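Local coordinates for protein putative O-acetylhomoserine (Thiol)-lyase (Campylobacter jejuni, PDB 4OC9) that probably makes homocysteine by replacing the acetate of O-acetylhomoserine with sulfide, using pyridoxal phosphate as its cofactor, at residues G13-D18 / S24-Q29; T31-E36 / S58-D63; Q67-V72 / Q284-L289; G212-G217 / P276-L281. All blocks are in the same frame, centred on the assembly; numbering follows the deposited sequence.

Interaction 1. Residues G13-D18 / S24-Q29; sequences GAYNFD and SVPIYQ
The hydroxyl of Tyr15 reaches across to Ser24 and Pro26: its OH lies 3.3 Å from Ser24 O, while Pro26 CD packs against the same Tyr15 OH at 3.5 Å. The hydrogen bond that holds this oxygen goes to Ser22 O, in the short connection between the two segments, and Ser22 OG bonds in turn to Ser24 O, so the phenol end and the backbone of 24-29 are tied to one neighbour. Tyr15 swings its ring away from its own N (chi1 172°), between Val25 and the backbone of Phe17. Val25 CG2 sits over one face, 4.0 Å from the centroid of the Tyr15 ring and only 14° off its normal, a CH-pi contact. The opposite face is taken by the backbone N of Phe17, 3.8 Å above the centre of the Tyr15 ring. Pro26 comes in obliquely, its CD 3.6 Å from Tyr15 CE1. Both segments belong to the irregular N-terminal arm that in this family reaches across subunit interfaces: here Ser24 N bonds to Asn30 OD1 of the second subunit, and Gln29 NE2 to Thr213 O of the third. Farther along, Tyr28, at the centre of an inverse gamma turn, points its phenol end at Asp18. Asp18 OD2 approaches near the plane of the Tyr28 ring, 2.5 Å from Tyr28 OH, a separation too short to be taken at face value. The carboxylate and ring planes stand 59° apart, and Gln20 of the second subunit packs on both residues.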
loop_
_atom_site.group_PDB
_atom_site.type_symbol
_atom_site.label_atom_id
_atom_site.label_comp_id
_atom_site.label_asym_id
_atom_site.label_seq_id
_atom_site.Cartn_x
_atom_site.Cartn_y
_atom_site.Cartn_z
ATOM N N GLY D 13 3.801 -19.674 -11.113
ATOM C CA GLY D 13 4.994 -19.439 -11.933
ATOM C C GLY D 13 5.795 -18.190 -11.553
ATOM O O GLY D 13 5.283 -17.263 -10.913
ATOM N N ALA D 14 7.081 -18.204 -11.918
ATOM C CA ALA D 14 7.995 -17.110 -11.653
ATOM C C ALA D 14 8.064 -16.656 -10.192
ATOM O O ALA D 14 8.493 -15.548 -9.939
ATOM C CB ALA D 14 7.645 -15.932 -12.543
ATOM N N TYR D 15 7.673 -17.508 -9.251
ATOM C CA TYR D 15 7.704 -17.207 -7.819
ATOM C C TYR D 15 7.804 -18.546 -7.042
ATOM O O TYR D 15 6.866 -19.312 -7.134
ATOM C CB TYR D 15 6.473 -16.397 -7.384
ATOM C CG TYR D 15 6.352 -16.229 -5.872
ATOM C CD1 TYR D 15 7.229 -15.405 -5.166
ATOM C CD2 TYR D 15 5.302 -16.822 -5.162
ATOM C CE1 TYR D 15 7.121 -15.255 -3.792
ATOM C CE2 TYR D 15 5.174 -16.665 -3.791
ATOM C CZ TYR D 15 6.069 -15.877 -3.110
ATOM O OH TYR D 15 5.949 -15.729 -1.746
ATOM N N ASN D 16 8.962 -18.780 -6.384
ATOM C CA ASN D 16 9.429 -19.944 -5.544
ATOM C C ASN D 16 9.076 -20.008 -4.142
ATOM O O ASN D 16 9.264 -21.062 -3.596
ATOM C CB ASN D 16 10.975 -19.870 -5.451
ATOM C CG ASN D 16 11.614 -21.035 -4.768
ATOM O OD1 ASN D 16 12.461 -20.890 -3.822
ATOM N ND2 ASN D 16 11.227 -22.188 -5.203
ATOM N N PHE D 17 8.493 -18.963 -3.593
ATOM C CA PHE D 17 8.193 -18.913 -2.164
ATOM C C PHE D 17 9.549 -18.660 -1.514
ATOM O O PHE D 17 10.480 -19.471 -1.637
ATOM C CB PHE D 17 7.594 -20.185 -1.566
ATOM C CG PHE D 17 6.359 -20.654 -2.263
ATOM C CD1 PHE D 17 5.181 -19.973 -2.117
ATOM C CD2 PHE D 17 6.367 -21.814 -3.015
ATOM C CE1 PHE D 17 4.040 -20.388 -2.774
ATOM C CE2 PHE D 17 5.229 -22.247 -3.667
ATOM C CZ PHE D 17 4.062 -21.527 -3.551
ATOM N N ASP D 18 9.721 -17.518 -0.876
ATOM C CA ASP D 18 10.994 -17.263 -0.228
ATOM C C ASP D 18 11.051 -18.080 1.097
ATOM O O ASP D 18 10.409 -19.136 1.227
ATOM C CB ASP D 18 11.286 -15.766 -0.104
ATOM C CG ASP D 18 11.619 -15.111 -1.444
ATOM O OD1 ASP D 18 11.993 -15.798 -2.418
ATOM O OD2 ASP D 18 11.539 -13.874 -1.506
ATOM N N SER D 24 1.032 -15.595 -1.285
ATOM C CA SER D 24 0.962 -14.371 -2.045
ATOM C C SER D 24 2.373 -13.816 -2.201
ATOM O O SER D 24 3.200 -13.996 -1.316
ATOM C CB SER D 24 0.125 -13.327 -1.329
ATOM O OG SER D 24 0.155 -12.125 -2.075
ATOM N N VAL D 25 2.621 -13.120 -3.301
ATOM C CA VAL D 25 3.933 -12.544 -3.552
ATOM C C VAL D 25 4.118 -11.365 -2.616
ATOM O O VAL D 25 3.274 -10.494 -2.519
ATOM C CB VAL D 25 4.092 -12.056 -4.991
ATOM C CG1 VAL D 25 5.477 -11.493 -5.216
ATOM C CG2 VAL D 25 3.849 -13.193 -5.977
ATOM N N PRO D 26 5.239 -11.331 -1.900
ATOM C CA PRO D 26 5.415 -10.216 -1.008
ATOM C C PRO D 26 5.609 -8.910 -1.744
ATOM O O PRO D 26 6.094 -8.893 -2.886
ATOM C CB PRO D 26 6.706 -10.555 -0.243
ATOM C CG PRO D 26 6.994 -11.992 -0.539
ATOM C CD PRO D 26 6.357 -12.281 -1.855
ATOM N N ILE D 27 5.241 -7.823 -1.068
ATOM C CA ILE D 27 5.389 -6.491 -1.639
ATOM C C ILE D 27 6.731 -5.939 -1.145
ATOM O O ILE D 27 6.870 -5.569 0.037
ATOM C CB ILE D 27 4.293 -5.521 -1.201
ATOM C CG1 ILE D 27 2.914 -6.101 -1.490
ATOM C CG2 ILE D 27 4.514 -4.187 -1.887
ATOM C CD1 ILE D 27 1.769 -5.271 -0.916
ATOM N N TYR D 28 7.702 -5.892 -2.051
ATOM C CA TYR D 28 9.015 -5.375 -1.729
ATOM C C TYR D 28 9.034 -3.834 -1.848
ATOM O O TYR D 28 9.569 -3.286 -2.813
ATOM C CB TYR D 28 10.111 -6.046 -2.581
ATOM C CG TYR D 28 10.267 -7.512 -2.234
ATOM C CD1 TYR D 28 11.116 -7.911 -1.192
ATOM C CD2 TYR D 28 9.552 -8.512 -2.912
ATOM C CE1 TYR D 28 11.256 -9.242 -0.843
ATOM C CE2 TYR D 28 9.685 -9.852 -2.561
ATOM C CZ TYR D 28 10.555 -10.200 -1.530
ATOM O OH TYR D 28 10.705 -11.496 -1.167
ATOM N N GLN D 29 8.454 -3.161 -0.842
ATOM C CA GLN D 29 8.386 -1.691 -0.790
ATOM C C GLN D 29 9.816 -1.388 -0.306
ATOM O O GLN D 29 10.090 -1.104 0.880
ATOM C CB GLN D 29 7.297 -1.226 0.184
ATOM C CG GLN D 29 7.064 0.266 0.117
ATOM C CD GLN D 29 6.485 0.652 -1.214
ATOM O OE1 GLN D 29 5.414 0.199 -1.568
ATOM N NE2 GLN D 29 7.150 1.583 -1.918
#

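Interaction 2. Residues T31-E36 / S58-D63; sequences TAYNFE and SNPTSD
The backbone around Tyr33 runs extended and without regular structure, facing the point where Ser58 and Asn59 give way to the helix that starts at Pro60. Between the segments a single aromatic side chain makes the contact. Tyr33, its CG beside the backbone N (chi1 -53°), carries its phenol end up to the turn, where Tyr33 OH lies 3.3 Å from Pro60 CD. The ring follows more loosely, with Tyr33 CZ 4.0 Å from Pro60 CD. Asn59 passes the phenol at about a right angle, its amide plane turned 78° from the ring, and its ND2 stays 3.6 Å from Tyr33 OH. The two are not hydrogen-bonded to each other; Tyr33 OH bonds Ser55 OG and Asn59 ND2 bonds Tyr28 O.

The other end of the Asn59 amide serves the helix. Asn59 OD1 accepts from Thr61 N at 2.8 Å, the donor lying in the carbonyl plane, while Asn59 O takes Asp63 N, also at 2.8 Å. One residue thus receives two N-H groups of the first turn through side chain and backbone, and both sides of its amide are held, which fixes the rotation of the group. Gln20 of the second subunit packs on Tyr33 and Pro60 alike. The arrangement is that of an asparagine N-cap followed by proline in the first turn of a helix, here helix 60-73, with a tyrosine laid against the start.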
loop_
_atom_site.group_PDB
_atom_site.type_symbol
_atom_site.label_atom_id
_atom_site.label_comp_id
_atom_site.label_asym_id
_atom_site.label_seq_id
_atom_site.Cartn_x
_atom_site.Cartn_y
_atom_site.Cartn_z
ATOM N N THR D 31 13.977 -0.051 -2.086
ATOM C CA THR D 31 14.786 0.449 -3.199
ATOM C C THR D 31 16.126 -0.196 -3.346
ATOM O O THR D 31 16.629 -0.282 -4.468
ATOM C CB THR D 31 15.036 1.963 -3.096
ATOM O OG1 THR D 31 15.591 2.287 -1.812
ATOM C CG2 THR D 31 13.737 2.710 -3.234
ATOM N N ALA D 32 16.703 -0.675 -2.236
ATOM C CA ALA D 32 18.042 -1.280 -2.308
ATOM C C ALA D 32 18.146 -2.647 -1.697
ATOM O O ALA D 32 17.311 -3.062 -0.919
ATOM C CB ALA D 32 19.076 -0.345 -1.715
ATOM N N TYR D 33 19.243 -3.306 -2.029
ATOM C CA TYR D 33 19.506 -4.654 -1.582
ATOM C C TYR D 33 20.891 -4.825 -0.959
ATOM O O TYR D 33 21.859 -4.181 -1.351
ATOM C CB TYR D 33 19.328 -5.566 -2.812
ATOM C CG TYR D 33 17.986 -5.307 -3.448
ATOM C CD1 TYR D 33 17.832 -4.297 -4.393
ATOM C CD2 TYR D 33 16.846 -6.003 -3.031
ATOM C CE1 TYR D 33 16.578 -4.025 -4.946
ATOM C CE2 TYR D 33 15.610 -5.743 -3.585
ATOM C CZ TYR D 33 15.473 -4.757 -4.536
ATOM O OH TYR D 33 14.232 -4.460 -5.047
ATOM N N ASN D 34 20.976 -5.708 0.024
ATOM C CA ASN D 34 22.223 -5.963 0.715
ATOM C C ASN D 34 23.055 -6.991 -0.026
ATOM O O ASN D 34 22.720 -8.172 -0.022
ATOM C CB ASN D 34 21.901 -6.476 2.123
ATOM C CG ASN D 34 23.137 -6.681 3.005
ATOM O OD1 ASN D 34 23.075 -7.444 3.939
ATOM N ND2 ASN D 34 24.247 -5.997 2.717
ATOM N N PHE D 35 24.120 -6.543 -0.693
ATOM C CA PHE D 35 24.986 -7.459 -1.410
ATOM C C PHE D 35 25.702 -8.261 -0.343
ATOM O O PHE D 35 26.059 -7.718 0.704
ATOM C CB PHE D 35 26.001 -6.739 -2.270
ATOM C CG PHE D 35 25.380 -5.781 -3.229
ATOM C CD1 PHE D 35 24.650 -6.252 -4.322
ATOM C CD2 PHE D 35 25.540 -4.429 -3.068
ATOM C CE1 PHE D 35 24.059 -5.383 -5.197
ATOM C CE2 PHE D 35 24.955 -3.552 -3.968
ATOM C CZ PHE D 35 24.229 -4.029 -5.027
ATOM N N GLU D 36 25.912 -9.556 -0.604
ATOM C CA GLU D 36 26.577 -10.467 0.360
ATOM C C GLU D 36 28.081 -10.191 0.494
ATOM O O GLU D 36 28.672 -10.530 1.513
ATOM C CB GLU D 36 26.364 -11.928 -0.008
ATOM C CG GLU D 36 24.902 -12.318 -0.160
ATOM C CD GLU D 36 24.726 -13.757 -0.562
ATOM O OE1 GLU D 36 25.394 -14.626 0.019
ATOM O OE2 GLU D 36 23.867 -14.032 -1.423
ATOM N N SER D 58 15.204 -3.005 -11.329
ATOM C CA SER D 58 14.342 -4.145 -11.167
ATOM C C SER D 58 14.008 -4.337 -9.689
ATOM O O SER D 58 14.780 -3.959 -8.801
ATOM C CB SER D 58 14.976 -5.422 -11.685
ATOM O OG SER D 58 16.070 -5.814 -10.855
ATOM N N ASN D 59 12.864 -4.982 -9.464
ATOM C CA ASN D 59 12.331 -5.299 -8.139
ATOM C C ASN D 59 11.694 -6.705 -8.200
ATOM O O ASN D 59 11.040 -7.037 -9.183
ATOM C CB ASN D 59 11.357 -4.201 -7.759
ATOM C CG ASN D 59 10.653 -4.445 -6.441
ATOM O OD1 ASN D 59 9.885 -5.414 -6.284
ATOM N ND2 ASN D 59 10.783 -3.481 -5.530
ATOM N N PRO D 60 11.895 -7.537 -7.171
ATOM C CA PRO D 60 11.350 -8.895 -7.182
ATOM C C PRO D 60 9.838 -8.977 -7.361
ATOM O O PRO D 60 9.369 -9.878 -8.067
ATOM C CB PRO D 60 11.761 -9.476 -5.827
ATOM C CG PRO D 60 12.847 -8.585 -5.329
ATOM C CD PRO D 60 12.589 -7.233 -5.913
ATOM N N THR D 61 9.084 -8.047 -6.796
ATOM C CA THR D 61 7.632 -8.062 -6.958
ATOM C C THR D 61 7.341 -7.867 -8.424
ATOM O O THR D 61 6.667 -8.686 -9.056
ATOM C CB THR D 61 6.922 -6.976 -6.117
ATOM O OG1 THR D 61 7.201 -7.170 -4.731
ATOM C CG2 THR D 61 5.424 -7.021 -6.324
ATOM N N SER D 62 7.886 -6.800 -9.002
ATOM C CA SER D 62 7.687 -6.523 -10.448
ATOM C C SER D 62 8.298 -7.594 -11.389
ATOM O O SER D 62 7.814 -7.801 -12.490
ATOM C CB SER D 62 8.090 -5.125 -10.821
ATOM O OG SER D 62 9.405 -4.844 -10.414
ATOM N N ASP D 63 9.318 -8.320 -10.933
ATOM C CA ASP D 63 9.923 -9.385 -11.757
ATOM C C ASP D 63 8.932 -10.534 -11.954
ATOM O O ASP D 63 8.849 -11.104 -13.044
ATOM C CB ASP D 63 11.213 -9.934 -11.140
ATOM C CG ASP D 63 12.349 -8.924 -11.169
ATOM O OD1 ASP D 63 12.235 -7.897 -11.883
ATOM O OD2 ASP D 63 13.364 -9.169 -10.491
#

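Interaction 3. Residues Q67-V72 / Q284-L289; sequences QRLANV and QGLETL
Arg68 meets Leu286 at the very start of its side chain: Arg68 CB rests 3.9 Å from Leu286 CD2. From there the chain turns beside the backbone N (chi1 -71°) and runs extended from CG to NE, travelling past the leucine instead of over it. NE leaves the helix pair altogether and donates to Gly13 O in the N-terminal arm, a bond that anchors the guanidinium. At the tip, Arg68 NH1 has Glu287 OE2 near the guanidinium plane, but at 4.3 Å the two charges are beyond a salt bridge and can attract only through space. The carboxylate is engaged elsewhere: Glu287 OE2 forms a salt bridge with Lys373 of the fourth subunit, and Glu287 OE1 accepts from Ser372 and Gln211 of that subunit. A positive neighbour on either chain would probably favour the ionised acid in this buried setting.

Apart from the polar tips, leucines make the contact. Leu286, its CG anti to the backbone N (chi1 -179°), points toward helix 67-72 and presents both methyls to its partner. Leu69 CD2 lies 4.1 Å from Leu286 CD2 and equally far from Leu286 CD1; Leu69 also packs on Ala218 and Ile220 of strand 217-221. The axes of segments 67-72 and 284-289 run 19° apart and 11.3 Å at closest approach, a wide spacing bridged by long side chains. Helix 60-73 lies on the mixed sheet of the large, cofactor-binding domain, and the long helix 276-309, which in this fold leads on to the C-terminal domain, packs beside it.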
loop_
_atom_site.group_PDB
_atom_site.type_symbol
_atom_site.label_atom_id
_atom_site.label_comp_id
_atom_site.label_asym_id
_atom_site.label_seq_id
_atom_site.Cartn_x
_atom_site.Cartn_y
_atom_site.Cartn_z
ATOM N N GLN D 67 7.617 -11.796 -15.721
ATOM C CA GLN D 67 7.736 -13.151 -16.219
ATOM C C GLN D 67 6.363 -13.796 -16.452
ATOM O O GLN D 67 6.162 -14.493 -17.448
ATOM C CB GLN D 67 8.627 -13.988 -15.295
ATOM C CG GLN D 67 9.017 -15.315 -15.920
ATOM C CD GLN D 67 9.857 -15.115 -17.169
ATOM O OE1 GLN D 67 10.908 -14.436 -17.146
ATOM N NE2 GLN D 67 9.433 -15.735 -18.257
ATOM N N ARG D 68 5.432 -13.579 -15.551
ATOM C CA ARG D 68 4.107 -14.139 -15.753
ATOM C C ARG D 68 3.452 -13.537 -16.981
ATOM O O ARG D 68 2.785 -14.254 -17.727
ATOM C CB ARG D 68 3.178 -13.998 -14.551
ATOM C CG ARG D 68 3.553 -14.883 -13.373
ATOM C CD ARG D 68 2.516 -14.777 -12.279
ATOM N NE ARG D 68 2.910 -15.560 -11.112
ATOM C CZ ARG D 68 2.276 -15.545 -9.954
ATOM N NH1 ARG D 68 1.241 -14.751 -9.773
ATOM N NH2 ARG D 68 2.713 -16.278 -8.945
ATOM N N LEU D 69 3.569 -12.230 -17.163
ATOM C CA LEU D 69 2.976 -11.608 -18.358
ATOM C C LEU D 69 3.591 -12.232 -19.611
ATOM O O LEU D 69 2.887 -12.454 -20.606
ATOM C CB LEU D 69 3.164 -10.099 -18.382
ATOM C CG LEU D 69 2.303 -9.249 -17.456
ATOM C CD1 LEU D 69 2.874 -7.858 -17.309
ATOM C CD2 LEU D 69 0.893 -9.217 -17.991
ATOM N N ALA D 70 4.890 -12.516 -19.556
ATOM C CA ALA D 70 5.560 -13.149 -20.682
ATOM C C ALA D 70 5.025 -14.576 -20.881
ATOM O O ALA D 70 4.832 -15.024 -22.001
ATOM C CB ALA D 70 7.071 -13.194 -20.470
ATOM N N ASN D 71 4.836 -15.277 -19.792
ATOM C CA ASN D 71 4.325 -16.640 -19.836
ATOM C C ASN D 71 2.930 -16.713 -20.415
ATOM O O ASN D 71 2.676 -17.561 -21.255
ATOM C CB ASN D 71 4.350 -17.293 -18.446
ATOM C CG ASN D 71 5.754 -17.482 -17.937
ATOM O OD1 ASN D 71 6.704 -17.217 -18.643
ATOM N ND2 ASN D 71 5.891 -17.900 -16.694
ATOM N N VAL D 72 2.038 -15.821 -19.999
ATOM C CA VAL D 72 0.673 -15.862 -20.551
ATOM C C VAL D 72 0.665 -15.504 -22.032
ATOM O O VAL D 72 -0.167 -15.993 -22.751
ATOM C CB VAL D 72 -0.389 -15.048 -19.764
ATOM C CG1 VAL D 72 -0.461 -15.580 -18.351
ATOM C CG2 VAL D 72 -0.076 -13.567 -19.739
ATOM N N GLN D 284 -2.097 -9.089 -8.916
ATOM C CA GLN D 284 -3.394 -9.595 -8.441
ATOM C C GLN D 284 -4.438 -9.564 -9.580
ATOM O O GLN D 284 -5.255 -10.462 -9.714
ATOM C CB GLN D 284 -3.929 -8.805 -7.231
ATOM C CG GLN D 284 -2.913 -8.650 -6.112
ATOM C CD GLN D 284 -2.326 -9.948 -5.610
ATOM O OE1 GLN D 284 -1.118 -10.111 -5.701
ATOM N NE2 GLN D 284 -3.146 -10.901 -5.191
ATOM N N GLY D 285 -4.404 -8.490 -10.373
ATOM C CA GLY D 285 -5.350 -8.328 -11.448
ATOM C C GLY D 285 -5.101 -9.367 -12.492
ATOM O O GLY D 285 -6.048 -9.916 -13.055
ATOM N N LEU D 286 -3.828 -9.671 -12.723
ATOM C CA LEU D 286 -3.491 -10.665 -13.719
ATOM C C LEU D 286 -4.115 -12.007 -13.373
ATOM O O LEU D 286 -4.580 -12.738 -14.236
ATOM C CB LEU D 286 -1.981 -10.805 -13.873
ATOM C CG LEU D 286 -1.548 -11.824 -14.940
ATOM C CD1 LEU D 286 -2.126 -11.469 -16.295
ATOM C CD2 LEU D 286 -0.020 -11.858 -15.021
ATOM N N GLU D 287 -4.092 -12.340 -12.104
ATOM C CA GLU D 287 -4.683 -13.604 -11.631
ATOM C C GLU D 287 -6.137 -13.825 -12.034
ATOM O O GLU D 287 -6.530 -14.929 -12.331
ATOM C CB GLU D 287 -4.621 -13.747 -10.089
ATOM C CG GLU D 287 -3.232 -13.924 -9.443
ATOM C CD GLU D 287 -3.327 -14.353 -7.980
ATOM O OE1 GLU D 287 -4.439 -14.272 -7.414
ATOM O OE2 GLU D 287 -2.288 -14.740 -7.360
ATOM N N THR D 288 -6.922 -12.764 -12.020
ATOM C CA THR D 288 -8.334 -12.849 -12.343
ATOM C C THR D 288 -8.763 -12.366 -13.705
ATOM O O THR D 288 -9.941 -12.352 -14.012
ATOM C CB THR D 288 -9.116 -11.948 -11.348
ATOM O OG1 THR D 288 -8.672 -10.600 -11.477
ATOM C CG2 THR D 288 -8.915 -12.390 -9.857
ATOM N N LEU D 289 -7.824 -11.904 -14.505
ATOM C CA LEU D 289 -8.158 -11.384 -15.815
ATOM C C LEU D 289 -8.922 -12.362 -16.689
ATOM O O LEU D 289 -9.845 -11.967 -17.402
ATOM C CB LEU D 289 -6.878 -10.908 -16.518
ATOM C CG LEU D 289 -7.024 -10.343 -17.915
ATOM C CD1 LEU D 289 -8.034 -9.215 -17.988
ATOM C CD2 LEU D 289 -5.682 -9.851 -18.412
#

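Interaction 4. Residues G212-G217 / P276-L281; sequences GTALGG and PQNAWL
The amide of Asn278 is the flat group of this contact: Ala214 CB lies over one of its faces, 4.1 Å from Asn278 CG, while Leu215 O meets it in its own plane at ND2. At the other end of the amide, Asn278 OD1 takes a weak hydrogen bond from Gln29 NE2 of the third subunit. In this fold type I architecture the loop leading into strand 217-221 belongs to the cofactor-binding domain, and here it meets the first turns of helix 276-309, the long helix that leads to the C-terminal domain. This loop also runs beside the cofactor attachment: Gly216 makes backbone hydrogen bonds with Ser205, next in sequence to Lys206, the lysine that carries the pyridoxal phosphate.

Asn278 points from the helix to the loop, its CG beside the backbone N (chi1 -74°), and the amide ends up alongside the chain from Ala214 to Leu215. Ala214 fits against the helix surface between two residues one turn apart. Its methyl stands 4.1 Å from Leu281 CB, and Ala214 CB is equally close to the carbonyl Asn278 O, so the small side chain lets the loop approach closely. The CA atoms of Ala214 and Asn278 are only 5.2 Å apart. The polar link between helix and loop is nearly straight: Asn278 ND2 donates to Leu215 O over 2.9 Å with an N-H...O angle of 167°, arriving on a lone pair in the carbonyl plane.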
loop_
_atom_site.group_PDB
_atom_site.type_symbol
_atom_site.label_atom_id
_atom_site.label_comp_id
_atom_site.label_asym_id
_atom_site.label_seq_id
_atom_site.Cartn_x
_atom_site.Cartn_y
_atom_site.Cartn_z
ATOM N N GLY D 212 -9.272 0.191 -12.377
ATOM C CA GLY D 212 -8.885 1.606 -12.376
ATOM C C GLY D 212 -8.059 2.036 -11.180
ATOM O O GLY D 212 -8.132 3.191 -10.759
ATOM N N THR D 213 -7.228 1.132 -10.681
ATOM C CA THR D 213 -6.417 1.425 -9.505
ATOM C C THR D 213 -4.909 1.413 -9.614
ATOM O O THR D 213 -4.250 1.889 -8.729
ATOM C CB THR D 213 -6.766 0.429 -8.397
ATOM O OG1 THR D 213 -6.564 -0.908 -8.860
ATOM C CG2 THR D 213 -8.236 0.575 -8.010
ATOM N N ALA D 214 -4.347 0.869 -10.666
ATOM C CA ALA D 214 -2.911 0.864 -10.752
ATOM C C ALA D 214 -2.425 1.133 -12.134
ATOM O O ALA D 214 -2.592 0.343 -13.060
ATOM C CB ALA D 214 -2.368 -0.449 -10.277
ATOM N N LEU D 215 -1.775 2.270 -12.258
ATOM C CA LEU D 215 -1.229 2.692 -13.488
ATOM C C LEU D 215 0.005 1.808 -13.710
ATOM O O LEU D 215 0.775 1.562 -12.796
ATOM C CB LEU D 215 -0.794 4.171 -13.374
ATOM C CG LEU D 215 -0.373 4.848 -14.688
ATOM C CD1 LEU D 215 -1.598 4.912 -15.597
ATOM C CD2 LEU D 215 0.154 6.244 -14.443
ATOM N N GLY D 216 0.222 1.375 -14.932
ATOM C CA GLY D 216 1.375 0.537 -15.270
ATOM C C GLY D 216 1.444 0.079 -16.721
ATOM O O GLY D 216 0.477 0.108 -17.444
ATOM N N GLY D 217 2.634 -0.331 -17.136
ATOM C CA GLY D 217 2.862 -0.821 -18.483
ATOM C C GLY D 217 3.866 -1.958 -18.538
ATOM O O GLY D 217 4.538 -2.262 -17.554
ATOM N N PRO D 276 6.446 -0.812 -6.567
ATOM C CA PRO D 276 6.115 -2.136 -6.021
ATOM C C PRO D 276 4.652 -2.367 -5.685
ATOM O O PRO D 276 4.104 -3.468 -5.885
ATOM C CB PRO D 276 6.940 -2.210 -4.740
ATOM C CG PRO D 276 8.012 -1.213 -4.886
ATOM C CD PRO D 276 7.496 -0.135 -5.784
ATOM N N GLN D 277 4.012 -1.354 -5.144
ATOM C CA GLN D 277 2.623 -1.515 -4.784
ATOM C C GLN D 277 1.806 -1.707 -6.077
ATOM O O GLN D 277 0.890 -2.531 -6.108
ATOM C CB GLN D 277 2.146 -0.282 -4.019
ATOM C CG GLN D 277 0.754 -0.391 -3.452
ATOM C CD GLN D 277 0.652 -1.401 -2.322
ATOM O OE1 GLN D 277 1.621 -1.655 -1.600
ATOM N NE2 GLN D 277 -0.546 -1.916 -2.113
ATOM N N ASN D 278 2.100 -0.891 -7.102
ATOM C CA ASN D 278 1.375 -0.994 -8.377
ATOM C C ASN D 278 1.638 -2.336 -9.013
ATOM O O ASN D 278 0.691 -3.015 -9.486
ATOM C CB ASN D 278 1.659 0.131 -9.360
ATOM C CG ASN D 278 1.002 1.438 -8.976
ATOM O OD1 ASN D 278 0.813 1.756 -7.818
ATOM N ND2 ASN D 278 0.658 2.228 -9.994
ATOM N N ALA D 279 2.899 -2.775 -8.954
ATOM C CA ALA D 279 3.276 -4.069 -9.538
ATOM C C ALA D 279 2.496 -5.192 -8.865
ATOM O O ALA D 279 1.937 -6.068 -9.535
ATOM C CB ALA D 279 4.758 -4.308 -9.416
ATOM N N TRP D 280 2.430 -5.143 -7.539
ATOM C CA TRP D 280 1.707 -6.163 -6.776
ATOM C C TRP D 280 0.210 -6.181 -7.109
ATOM O O TRP D 280 -0.366 -7.242 -7.323
ATOM C CB TRP D 280 1.930 -5.985 -5.273
ATOM C CG TRP D 280 1.299 -7.036 -4.469
ATOM C CD1 TRP D 280 1.802 -8.242 -4.209
ATOM C CD2 TRP D 280 0.044 -6.953 -3.782
ATOM N NE1 TRP D 280 0.921 -8.967 -3.395
ATOM C CE2 TRP D 280 -0.163 -8.188 -3.124
ATOM C CE3 TRP D 280 -0.938 -5.965 -3.680
ATOM C CZ2 TRP D 280 -1.277 -8.450 -2.357
ATOM C CZ3 TRP D 280 -2.073 -6.230 -2.924
ATOM C CH2 TRP D 280 -2.225 -7.466 -2.260
ATOM N N LEU D 281 -0.407 -5.004 -7.151
ATOM C CA LEU D 281 -1.829 -4.908 -7.509
ATOM C C LEU D 281 -2.042 -5.478 -8.897
ATOM O O LEU D 281 -3.005 -6.200 -9.139
ATOM C CB LEU D 281 -2.305 -3.463 -7.470
ATOM C CG LEU D 281 -2.429 -2.899 -6.068
ATOM C CD1 LEU D 281 -2.684 -1.406 -6.058
ATOM C CD2 LEU D 281 -3.549 -3.622 -5.335
#

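In the fold
All four contacts are buried and all are touched by other subunits, but they lie at different distances from the chain's centre. The centres of interactions 1 and 2 are about 24 and 26 Å from it, in the N-terminal arm and where it meets the start of helix 60-73. Those of interactions 3 and 4, about 14 and 15 Å out, join the large domain to the long helix 276-309. Helix 60-73 serves both interactions 2 and 3. Chemistry follows place: in the first two, tyrosines lie against valine and proline side chains; leucines and the foot of an arginine meet between the helices; and one asparagine pins a loop near the cofactor lysine. Thr61, bonded to Pro26 and Tyr28, ties interactions 1 and 2 together.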